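PDB 4CCV: histidine-rich glycoprotein from Oryctolagus cuniculus, which binds heparin, heparan sulfate, heme, plasminogen, thrombospondin and divalent metal ions in plasma and is implicated in regulating coagulation, fibrinolysis and angiogenesis, this chain being its second cystatin domain. Local coordinates for residues P13-A18 and F35-V40; V56-R61 and C77-S82; H69-F74 and N104-G109. One frame throughout, in Å; residues are numbered along the deposited sequence.

All three contacts belong to the second cystatin domain and reach one antiparallel sheet. Interaction 2 is the core: strands 51-62 and 73-84 pair near the chain centre, with six of eight touching residues buried. Interaction 1, partly buried, sets the start of helix 15-27 against strand 35-47, the neighbour of 51-62; its centre lies about 7 Å from that of interaction 2. Interaction 3, also partly buried but with H71 and P72 exposed, has its centre about 21 Å from that of interaction 2, where strand 73-84 begins and 95-104 ends. The chemistry changes: backbone ladder and ring packing in interaction 2, an arginine on a carbonyl in interaction 1, histidine-glutamate packing beside one backbone bond in interaction 3.

Interaction 1 of 3, residues P13-A18 and F35-V40; sequences PFRKSA and FRVDRV. With NAG (2-acetamido-2-deoxy-beta-D-glucopyranose), chain B; GSH (glutathione), chain C.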
loop_
_atom_site.group_PDB
_atom_site.type_symbol
_atom_site.label_atom_id
_atom_site.label_comp_id
_atom_site.label_asym_id
_atom_site.label_seq_id
_atom_site.Cartn_x
_atom_site.Cartn_y
_atom_site.Cartn_z
ATOM N N PRO A 13 -3.487 9.747 -8.872
ATOM C CA PRO A 13 -3.416 10.722 -7.776
ATOM C C PRO A 13 -3.210 10.133 -6.354
ATOM O O PRO A 13 -2.978 10.898 -5.407
ATOM C CB PRO A 13 -4.760 11.452 -7.882
ATOM C CG PRO A 13 -5.224 11.219 -9.285
ATOM C CD PRO A 13 -4.792 9.796 -9.532
ATOM N N PHE A 14 -3.270 8.794 -6.216
ATOM C CA PHE A 14 -3.080 8.138 -4.926
ATOM C C PHE A 14 -1.659 7.627 -4.795
ATOM O O PHE A 14 -1.301 7.087 -3.764
ATOM C CB PHE A 14 -4.129 7.053 -4.742
ATOM C CG PHE A 14 -5.490 7.629 -4.521
ATOM C CD1 PHE A 14 -5.900 7.986 -3.247
ATOM C CD2 PHE A 14 -6.302 7.921 -5.589
ATOM C CE1 PHE A 14 -7.159 8.550 -3.046
ATOM C CE2 PHE A 14 -7.534 8.534 -5.410
ATOM C CZ PHE A 14 -7.965 8.853 -4.136
ATOM N N ARG A 15 -0.834 7.850 -5.814
ATOM C CA ARG A 15 0.512 7.323 -5.774
ATOM C C ARG A 15 1.341 7.926 -4.667
ATOM O O ARG A 15 2.031 7.221 -3.948
ATOM C CB ARG A 15 1.273 7.468 -7.113
ATOM C CG ARG A 15 2.503 6.571 -7.038
ATOM C CD ARG A 15 3.289 6.476 -8.347
ATOM N NE ARG A 15 4.400 5.560 -8.091
ATOM C CZ ARG A 15 4.430 4.277 -8.434
ATOM N NH1 ARG A 15 3.436 3.723 -9.129
ATOM N NH2 ARG A 15 5.496 3.561 -8.104
ATOM N N LYS A 16 1.226 9.229 -4.484
ATOM C CA LYS A 16 1.971 9.898 -3.443
ATOM C C LYS A 16 1.523 9.432 -2.044
ATOM O O LYS A 16 2.334 9.359 -1.086
ATOM C CB LYS A 16 1.776 11.402 -3.641
ATOM C CG LYS A 16 2.201 12.276 -2.492
ATOM C CD LYS A 16 1.690 13.734 -2.643
ATOM C CE LYS A 16 0.138 13.846 -2.549
ATOM N NZ LYS A 16 -0.516 13.317 -1.291
ATOM N N SER A 17 0.225 9.160 -1.932
ATOM C CA SER A 17 -0.336 8.673 -0.691
ATOM C C SER A 17 0.293 7.288 -0.361
ATOM O O SER A 17 0.567 6.963 0.820
ATOM C CB SER A 17 -1.866 8.625 -0.778
ATOM O OG SER A 17 -2.487 9.937 -0.877
ATOM N N ALA A 18 0.430 6.457 -1.385
ATOM C CA ALA A 18 1.048 5.116 -1.204
ATOM C C ALA A 18 2.491 5.263 -0.814
ATOM O O ALA A 18 2.937 4.586 0.082
ATOM C CB ALA A 18 0.940 4.234 -2.485
ATOM N N PHE A 35 12.173 -0.894 0.934
ATOM C CA PHE A 35 11.012 -1.160 0.093
ATOM C C PHE A 35 10.564 0.094 -0.714
ATOM O O PHE A 35 10.747 1.226 -0.267
ATOM C CB PHE A 35 9.844 -1.719 0.930
ATOM C CG PHE A 35 9.871 -3.214 1.152
ATOM C CD1 PHE A 35 10.910 -3.837 1.819
ATOM C CD2 PHE A 35 8.816 -3.992 0.728
ATOM C CE1 PHE A 35 10.922 -5.211 2.031
ATOM C CE2 PHE A 35 8.784 -5.364 0.960
ATOM C CZ PHE A 35 9.847 -5.983 1.594
ATOM N N ARG A 36 10.014 -0.133 -1.906
ATOM C CA ARG A 36 9.443 0.942 -2.746
ATOM C C ARG A 36 8.139 0.489 -3.373
ATOM O O ARG A 36 7.914 -0.689 -3.523
ATOM C CB ARG A 36 10.413 1.317 -3.833
ATOM C CG ARG A 36 11.734 1.761 -3.270
ATOM C CD ARG A 36 12.588 2.191 -4.441
ATOM N NE ARG A 36 13.886 2.729 -4.058
ATOM C CZ ARG A 36 14.814 3.108 -4.937
ATOM N NH1 ARG A 36 14.590 2.996 -6.251
ATOM N NH2 ARG A 36 15.969 3.600 -4.499
ATOM N N VAL A 37 7.243 1.439 -3.641
ATOM C CA VAL A 37 5.947 1.150 -4.222
ATOM C C VAL A 37 6.181 0.730 -5.644
ATOM O O VAL A 37 6.992 1.389 -6.361
ATOM C CB VAL A 37 5.052 2.456 -4.216
ATOM C CG1 VAL A 37 3.790 2.239 -5.040
ATOM C CG2 VAL A 37 4.744 2.747 -2.756
ATOM N N ASP A 38 5.494 -0.347 -6.044
ATOM C CA ASP A 38 5.546 -0.836 -7.413
ATOM C C ASP A 38 4.378 -0.105 -8.144
ATOM O O ASP A 38 4.642 0.889 -8.846
ATOM C CB ASP A 38 5.461 -2.366 -7.467
ATOM C CG ASP A 38 5.804 -2.921 -8.851
ATOM O OD1 ASP A 38 5.839 -2.117 -9.826
ATOM O OD2 ASP A 38 6.032 -4.157 -8.962
ATOM N N ARG A 39 3.129 -0.565 -7.989
ATOM C CA ARG A 39 1.963 0.030 -8.695
ATOM C C ARG A 39 0.861 0.234 -7.663
ATOM O O ARG A 39 0.709 -0.610 -6.750
ATOM C CB ARG A 39 1.352 -0.902 -9.739
ATOM C CG ARG A 39 2.228 -1.211 -10.921
ATOM C CD ARG A 39 1.589 -2.117 -11.959
ATOM N NE ARG A 39 2.667 -2.498 -12.903
ATOM C CZ ARG A 39 3.203 -3.734 -13.030
ATOM N NH1 ARG A 39 2.720 -4.777 -12.366
ATOM N NH2 ARG A 39 4.195 -3.960 -13.893
ATOM N N VAL A 40 0.078 1.301 -7.819
ATOM C CA VAL A 40 -1.199 1.421 -7.130
ATOM C C VAL A 40 -2.165 0.513 -7.854
ATOM O O VAL A 40 -2.325 0.664 -9.065
ATOM C CB VAL A 40 -1.696 2.893 -7.116
ATOM C CG1 VAL A 40 -3.032 2.995 -6.404
ATOM C CG2 VAL A 40 -0.718 3.752 -6.358
HETATM C C1 NAG B . 13.915 -7.862 2.184
HETATM C C2 NAG B . 13.336 -8.498 3.421
HETATM C C3 NAG B . 14.456 -8.549 4.442
HETATM C C4 NAG B . 15.712 -9.220 3.952
HETATM C C5 NAG B . 16.200 -8.640 2.635
HETATM C C6 NAG B . 17.297 -9.531 1.986
HETATM C C7 NAG B . 11.039 -8.181 4.318
HETATM C C8 NAG B . 10.031 -7.274 5.023
HETATM N N2 NAG B . 12.263 -7.732 4.054
HETATM O O3 NAG B . 13.973 -9.221 5.552
HETATM O O4 NAG B . 16.691 -8.896 4.899
HETATM O O5 NAG B . 15.108 -8.501 1.729
HETATM O O6 NAG B . 16.742 -10.851 1.904
HETATM O O7 NAG B . 10.645 -9.275 3.966
HETATM N N1 GSH C . 9.989 -2.632 -9.963
HETATM C CA1 GSH C . 9.942 -1.209 -10.213
HETATM C C1 GSH C . 10.983 -0.896 -11.282
HETATM O O11 GSH C . 10.892 -1.520 -12.378
HETATM O O12 GSH C . 11.909 -0.084 -11.119
HETATM C CB1 GSH C . 10.000 -0.610 -8.814
HETATM C CG1 GSH C . 10.791 0.684 -8.743
HETATM C CD1 GSH C . 12.225 0.500 -8.298
HETATM O OE1 GSH C . 12.756 1.506 -7.938
HETATM N N2 GSH C . 12.924 -0.667 -8.244
HETATM C CA2 GSH C . 14.299 -0.634 -7.726
HETATM C C2 GSH C . 15.358 -0.074 -8.663
HETATM O O2 GSH C . 16.424 0.267 -8.156
HETATM C CB2 GSH C . 14.689 -2.026 -7.263
HETATM S SG2 GSH C . 13.375 -2.602 -6.137
HETATM N N3 GSH C . 15.101 -0.033 -9.989
HETATM C CA3 GSH C . 16.083 0.266 -11.046
HETATM C C3 GSH C . 16.928 1.495 -10.782
HETATM O O31 GSH C . 16.342 2.593 -10.624
HETATM O O32 GSH C . 18.179 1.367 -10.725
#
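The guanidinium of R15 carries V37 CG1 over one face, 3.7 Å above its plane and displaced toward the rim, while D38 O lies at its edge, only 8° out of plane. Both terminal nitrogens grip that single carbonyl oxygen end-on: R15 NH2 to D38 O is 2.9 Å with an N-H...O angle of 150°, and R15 NH1 to D38 O is 3.1 Å. They arrive from the same face of the carbonyl. R15 can span the gap because CG stands anti to the backbone N (chi1 -166°) and the chain runs extended to NE, sliding past V37 in the opposite direction. The D38 carboxylate is turned to R61, not to R15. A second flat group, the guanidinium of R36, meets the glutathione at its edge: R36 NH1 donates to GSH OE1 at 2.9 Å. At the edge of the F35 ring, CE1 is 3.5 Å from N2 of the glycan sugar NAG. Beside the polar grip the packing is aliphatic. V40 CG2 rests 3.8 Å from R15 CA, and A18 CB lies 4.1 Å from V37 CG2; A18 also touches F58 of strand 51-62, tying the helix to a second strand. Helix 15-27 packed against an antiparallel sheet is the hallmark of the cystatin fold, with R36 sharing the glutathione pocket with R61, C63 and S66.

Interaction 2 of 3, residues V56-R61 and C77-S82; sequences VDFSVR and CRADLS
The F58 ring and C77 meet directly: C77 CB sits over one face, 3.7 Å from the ring centroid and 22° off the normal, displaced toward the rim at CZ. This is a CH-pi contact. C77 SG lies obliquely to the same ring, 4.5 Å from the centroid, as a sulfur-aromatic contact. At the ring's edge, F58 CE1 is 4.1 Å from A79 CB. V60 CG1 touches C77 SG, and V56 CG2 packs on L81 CD1 at 3.6 Å.

These side chains are brought together by an antiparallel ladder. V56-A79 and F58-C77 are hydrogen-bonded pairs, each with two near-straight bonds, for example C77 N to F58 O at 2.8 Å; D57-R78 between them is a non-hydrogen-bonded pair. The axes of the two strand segments run antiparallel, 4.8 Å apart at their closest, as in the central hairpin of the cystatin sheet. Alternation sends V56, F58, C77 and A79 to the face covered by helix 15-27, where F58 touches A18 and A79 touches A21.

D57 and R78 point to the other face, side by side. Their salt bridge is side-on, with R78 NE to D57 OD1 at 2.7 Å and R78 NH2 to D57 OD2 at 2.9 Å. Both oxygens use their syn lone pairs, and the carboxylate and guanidinium planes differ by 7°. A bend at chi3 (-77°) turns NE toward D57 OD1. R42 of strand 35-47 also forms a salt bridge with D57 OD2; its NH2 comes close to R78 NH2, and the shared carboxylate probably offsets the repulsion of the two like charges. Further out, C77 SG is disulfide-bonded to C100, linking strand 73-84 to strand 95-104.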
loop_
_atom_site.group_PDB
_atom_site.type_symbol
_atom_site.label_atom_id
_atom_site.label_comp_id
_atom_site.label_asym_id
_atom_site.label_seq_id
_atom_site.Cartn_x
_atom_site.Cartn_y
_atom_site.Cartn_z
ATOM N N VAL A 56 -6.220 2.386 -0.201
ATOM C CA VAL A 56 -5.311 2.425 -1.328
ATOM C C VAL A 56 -4.555 1.122 -1.280
ATOM O O VAL A 56 -3.781 0.945 -0.350
ATOM C CB VAL A 56 -4.321 3.575 -1.212
ATOM C CG1 VAL A 56 -3.362 3.580 -2.403
ATOM C CG2 VAL A 56 -5.071 4.895 -1.173
ATOM N N ASP A 57 -4.762 0.246 -2.278
ATOM C CA ASP A 57 -4.154 -1.100 -2.346
ATOM C C ASP A 57 -3.020 -0.982 -3.339
ATOM O O ASP A 57 -3.241 -0.538 -4.455
ATOM C CB ASP A 57 -5.120 -2.182 -2.862
ATOM C CG ASP A 57 -6.315 -2.424 -1.930
ATOM O OD1 ASP A 57 -6.131 -2.130 -0.759
ATOM O OD2 ASP A 57 -7.417 -2.855 -2.344
ATOM N N PHE A 58 -1.825 -1.328 -2.900
ATOM C CA PHE A 58 -0.615 -1.112 -3.690
ATOM C C PHE A 58 0.380 -2.249 -3.573
ATOM O O PHE A 58 0.386 -2.968 -2.558
ATOM C CB PHE A 58 0.019 0.290 -3.448
ATOM C CG PHE A 58 0.513 0.550 -2.078
ATOM C CD1 PHE A 58 -0.342 1.032 -1.096
ATOM C CD2 PHE A 58 1.841 0.382 -1.759
ATOM C CE1 PHE A 58 0.137 1.348 0.157
ATOM C CE2 PHE A 58 2.321 0.657 -0.495
ATOM C CZ PHE A 58 1.462 1.190 0.458
ATOM N N SER A 59 1.162 -2.468 -4.653
ATOM C CA SER A 59 2.210 -3.460 -4.642
ATOM C C SER A 59 3.488 -2.769 -4.243
ATOM O O SER A 59 3.633 -1.559 -4.460
ATOM C CB SER A 59 2.379 -4.155 -6.002
ATOM O OG SER A 59 2.286 -3.238 -7.039
ATOM N N VAL A 60 4.379 -3.547 -3.630
ATOM C CA VAL A 60 5.700 -3.110 -3.220
ATOM C C VAL A 60 6.800 -4.090 -3.659
ATOM O O VAL A 60 6.510 -5.241 -3.901
ATOM C CB VAL A 60 5.757 -2.874 -1.693
ATOM C CG1 VAL A 60 4.806 -1.719 -1.319
ATOM C CG2 VAL A 60 5.451 -4.149 -0.864
ATOM N N ARG A 61 8.044 -3.617 -3.715
ATOM C CA ARG A 61 9.209 -4.453 -3.959
ATOM C C ARG A 61 10.244 -4.254 -2.865
ATOM O O ARG A 61 10.450 -3.153 -2.368
ATOM C CB ARG A 61 9.880 -4.084 -5.290
ATOM C CG ARG A 61 9.056 -4.407 -6.516
ATOM C CD ARG A 61 8.683 -5.886 -6.584
ATOM N NE ARG A 61 8.131 -6.229 -7.903
ATOM C CZ ARG A 61 8.324 -7.391 -8.543
ATOM N NH1 ARG A 61 9.079 -8.338 -7.993
ATOM N NH2 ARG A 61 7.782 -7.591 -9.751
ATOM N N CYS A 77 0.248 -3.990 0.086
ATOM C CA CYS A 77 -0.109 -3.164 1.209
ATOM C C CYS A 77 -1.484 -2.569 0.977
ATOM O O CYS A 77 -1.925 -2.372 -0.163
ATOM C CB CYS A 77 0.881 -2.025 1.459
ATOM S SG CYS A 77 2.606 -2.521 1.664
ATOM N N ARG A 78 -2.163 -2.294 2.090
ATOM C CA ARG A 78 -3.356 -1.472 2.074
ATOM C C ARG A 78 -3.122 -0.335 3.054
ATOM O O ARG A 78 -2.785 -0.583 4.200
ATOM C CB ARG A 78 -4.615 -2.260 2.499
ATOM C CG ARG A 78 -5.822 -1.351 2.710
ATOM C CD ARG A 78 -7.163 -2.061 2.830
ATOM N NE ARG A 78 -7.601 -2.460 1.497
ATOM C CZ ARG A 78 -8.778 -3.016 1.227
ATOM N NH1 ARG A 78 -9.635 -3.313 2.198
ATOM N NH2 ARG A 78 -9.087 -3.344 -0.024
ATOM N N ALA A 79 -3.339 0.889 2.585
ATOM C CA ALA A 79 -3.356 2.073 3.404
ATOM C C ALA A 79 -4.770 2.592 3.505
ATOM O O ALA A 79 -5.426 2.919 2.512
ATOM C CB ALA A 79 -2.435 3.157 2.842
ATOM N N ASP A 80 -5.203 2.772 4.727
ATOM C CA ASP A 80 -6.515 3.315 4.985
ATOM C C ASP A 80 -6.307 4.785 5.294
ATOM O O ASP A 80 -5.825 5.104 6.387
ATOM C CB ASP A 80 -7.176 2.617 6.163
ATOM C CG ASP A 80 -8.419 3.383 6.695
ATOM O OD1 ASP A 80 -8.921 4.370 6.062
ATOM O OD2 ASP A 80 -8.872 3.014 7.790
ATOM N N LEU A 81 -6.717 5.677 4.403
ATOM C CA LEU A 81 -6.589 7.132 4.669
ATOM C C LEU A 81 -7.959 7.696 5.073
ATOM O O LEU A 81 -8.954 7.556 4.352
ATOM C CB LEU A 81 -6.110 7.880 3.432
ATOM C CG LEU A 81 -4.972 7.181 2.652
ATOM C CD1 LEU A 81 -4.869 7.641 1.187
ATOM C CD2 LEU A 81 -3.681 7.425 3.336
ATOM N N SER A 82 -8.002 8.268 6.258
ATOM C CA SER A 82 -9.225 8.786 6.787
ATOM C C SER A 82 -9.225 10.311 6.732
ATOM O O SER A 82 -8.334 10.976 7.270
ATOM C CB SER A 82 -9.379 8.305 8.228
ATOM O OG SER A 82 -10.611 8.720 8.714
#

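Interaction 3 of 3, residues H69-F74 and N104-G109; sequences HRHPAF and NFEEHG
H71 lays its imidazole face against the aliphatic start of E106: CB of E106 sits over the centre of the ring, 3.6 Å from the centroid and 13° off the normal, a CH-pi contact. The E106 chain then folds back beside the histidine. Its CG lies between the backbone N and the carbonyl carbon, and a bend at chi2 (-75°) turns CD back toward the histidine; E106 OE1 is 3.3 Å from H71 CB. Carboxylate and ring planes are only 15° apart. The carboxylate is tied to R65, whose NH2 forms a salt bridge with E106 OE2; R65 also donates through NH1 to H71 O, and it thereby holds both sides of the overlap.

F105 crosses H71 at about a right angle, F105 CD2 to H71 CD2 at 3.9 Å, and lies alongside P72, whose CD is 3.8 Å from F105 CB. The backbone joins the same residues: F105 N donates to P72 O at 3.0 Å. Next to it A73 and N104 form an antiparallel non-hydrogen-bonded pair, with A73 CB 3.1 Å from N104 OD1. This is one end of the cystatin sheet, where strand 73-84 begins beside the end of strand 95-104 and the following chain turns away.

That turn is braced from within 104-109. N104 O accepts from E107 N and from H108 ND1, which reach it from opposite faces of the carbonyl plane. The N104 side chain bonds to the same loop, ND2 to E107 OE1 at 3.1 Å, approaching from above the carboxylate plane. On the strand side, A73 O receives R61 NH1 of strand 51-62, and R70 touches a sugar of the glycan.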
loop_
_atom_site.group_PDB
_atom_site.type_symbol
_atom_site.label_atom_id
_atom_site.label_comp_id
_atom_site.label_asym_id
_atom_site.label_seq_id
_atom_site.Cartn_x
_atom_site.Cartn_y
_atom_site.Cartn_z
ATOM N N HIS A 69 21.865 -10.903 -6.854
ATOM C CA HIS A 69 21.080 -12.007 -7.474
ATOM C C HIS A 69 20.220 -12.725 -6.450
ATOM O O HIS A 69 20.048 -13.958 -6.498
ATOM C CB HIS A 69 21.997 -13.004 -8.162
ATOM C CG HIS A 69 23.116 -12.354 -8.907
ATOM N ND1 HIS A 69 22.906 -11.611 -10.051
ATOM C CD2 HIS A 69 24.434 -12.243 -8.613
ATOM C CE1 HIS A 69 24.061 -11.120 -10.459
ATOM N NE2 HIS A 69 24.999 -11.467 -9.593
ATOM N N ARG A 70 19.668 -11.941 -5.512
ATOM C CA ARG A 70 18.886 -12.526 -4.428
ATOM C C ARG A 70 17.574 -13.111 -4.927
ATOM O O ARG A 70 17.141 -12.806 -6.014
ATOM C CB ARG A 70 18.616 -11.469 -3.362
ATOM C CG ARG A 70 19.825 -11.250 -2.490
ATOM C CD ARG A 70 19.682 -9.983 -1.657
ATOM N NE ARG A 70 20.809 -9.924 -0.743
ATOM C CZ ARG A 70 21.397 -8.822 -0.283
ATOM N NH1 ARG A 70 20.984 -7.633 -0.661
ATOM N NH2 ARG A 70 22.477 -8.934 0.510
ATOM N N HIS A 71 16.911 -13.914 -4.104
ATOM C CA HIS A 71 15.561 -14.362 -4.411
ATOM C C HIS A 71 14.626 -13.121 -4.515
ATOM O O HIS A 71 14.630 -12.273 -3.629
ATOM C CB HIS A 71 15.094 -15.316 -3.331
ATOM C CG HIS A 71 15.799 -16.646 -3.388
ATOM N ND1 HIS A 71 16.514 -17.199 -2.333
ATOM C CD2 HIS A 71 15.844 -17.549 -4.377
ATOM C CE1 HIS A 71 16.979 -18.384 -2.687
ATOM N NE2 HIS A 71 16.570 -18.630 -3.922
ATOM N N PRO A 72 13.821 -13.048 -5.588
ATOM C CA PRO A 72 12.839 -11.978 -5.741
ATOM C C PRO A 72 11.797 -11.939 -4.602
ATOM O O PRO A 72 11.516 -12.977 -3.962
ATOM C CB PRO A 72 12.187 -12.294 -7.112
ATOM C CG PRO A 72 13.122 -13.157 -7.827
ATOM C CD PRO A 72 13.926 -13.893 -6.795
ATOM N N ALA A 73 11.242 -10.747 -4.349
ATOM C CA ALA A 73 10.165 -10.601 -3.370
ATOM C C ALA A 73 9.174 -9.553 -3.845
ATOM O O ALA A 73 9.443 -8.807 -4.834
ATOM C CB ALA A 73 10.689 -10.374 -1.955
ATOM N N PHE A 74 7.955 -9.680 -3.352
ATOM C CA PHE A 74 6.858 -8.777 -3.747
ATOM C C PHE A 74 6.015 -8.647 -2.495
ATOM O O PHE A 74 6.072 -9.507 -1.616
ATOM C CB PHE A 74 6.125 -9.400 -4.950
ATOM C CG PHE A 74 4.835 -8.745 -5.318
ATOM C CD1 PHE A 74 3.621 -9.080 -4.641
ATOM C CD2 PHE A 74 4.789 -7.806 -6.362
ATOM C CE1 PHE A 74 2.424 -8.465 -4.994
ATOM C CE2 PHE A 74 3.583 -7.212 -6.723
ATOM C CZ PHE A 74 2.407 -7.552 -6.041
ATOM N N ASN A 104 7.804 -14.033 -0.697
ATOM C CA ASN A 104 9.217 -14.320 -1.047
ATOM C C ASN A 104 9.313 -15.574 -1.955
ATOM O O ASN A 104 8.732 -16.618 -1.684
ATOM C CB ASN A 104 10.103 -14.529 0.197
ATOM C CG ASN A 104 10.242 -13.277 1.030
ATOM O OD1 ASN A 104 10.538 -12.198 0.534
ATOM N ND2 ASN A 104 10.011 -13.425 2.335
ATOM N N PHE A 105 9.987 -15.409 -3.073
ATOM C CA PHE A 105 10.171 -16.447 -4.066
ATOM C C PHE A 105 10.568 -17.806 -3.465
ATOM O O PHE A 105 10.031 -18.828 -3.845
ATOM C CB PHE A 105 11.249 -15.959 -5.051
ATOM C CG PHE A 105 11.433 -16.845 -6.236
ATOM C CD1 PHE A 105 10.670 -16.668 -7.361
ATOM C CD2 PHE A 105 12.413 -17.830 -6.230
ATOM C CE1 PHE A 105 10.843 -17.487 -8.458
ATOM C CE2 PHE A 105 12.610 -18.646 -7.360
ATOM C CZ PHE A 105 11.788 -18.478 -8.443
ATOM N N GLU A 106 11.494 -17.776 -2.519
ATOM C CA GLU A 106 12.070 -18.993 -1.930
ATOM C C GLU A 106 11.224 -19.662 -0.813
ATOM O O GLU A 106 11.591 -20.710 -0.366
ATOM C CB GLU A 106 13.504 -18.714 -1.418
ATOM C CG GLU A 106 13.684 -17.996 -0.063
ATOM C CD GLU A 106 13.404 -16.478 -0.029
ATOM O OE1 GLU A 106 12.868 -15.836 -0.992
ATOM O OE2 GLU A 106 13.723 -15.886 1.023
ATOM N N GLU A 107 10.113 -19.063 -0.382
ATOM C CA GLU A 107 9.343 -19.621 0.714
ATOM C C GLU A 107 8.063 -20.345 0.307
ATOM O O GLU A 107 7.248 -20.706 1.172
ATOM C CB GLU A 107 8.992 -18.510 1.691
ATOM C CG GLU A 107 10.208 -17.936 2.381
ATOM C CD GLU A 107 9.860 -16.815 3.362
ATOM O OE1 GLU A 107 8.796 -16.163 3.234
ATOM O OE2 GLU A 107 10.675 -16.584 4.271
ATOM N N HIS A 108 7.882 -20.586 -0.983
ATOM C CA HIS A 108 6.604 -21.098 -1.484
ATOM C C HIS A 108 6.865 -22.119 -2.563
ATOM O O HIS A 108 7.578 -21.855 -3.530
ATOM C CB HIS A 108 5.732 -19.944 -2.014
ATOM C CG HIS A 108 5.293 -18.996 -0.943
ATOM N ND1 HIS A 108 5.965 -17.822 -0.666
ATOM C CD2 HIS A 108 4.288 -19.079 -0.034
ATOM C CE1 HIS A 108 5.376 -17.205 0.352
ATOM N NE2 HIS A 108 4.357 -17.950 0.755
ATOM N N GLY A 109 6.318 -23.308 -2.350
ATOM C CA GLY A 109 6.408 -24.396 -3.303
ATOM C C GLY A 109 7.837 -24.762 -3.656
ATOM O O GLY A 109 8.754 -24.569 -2.865
#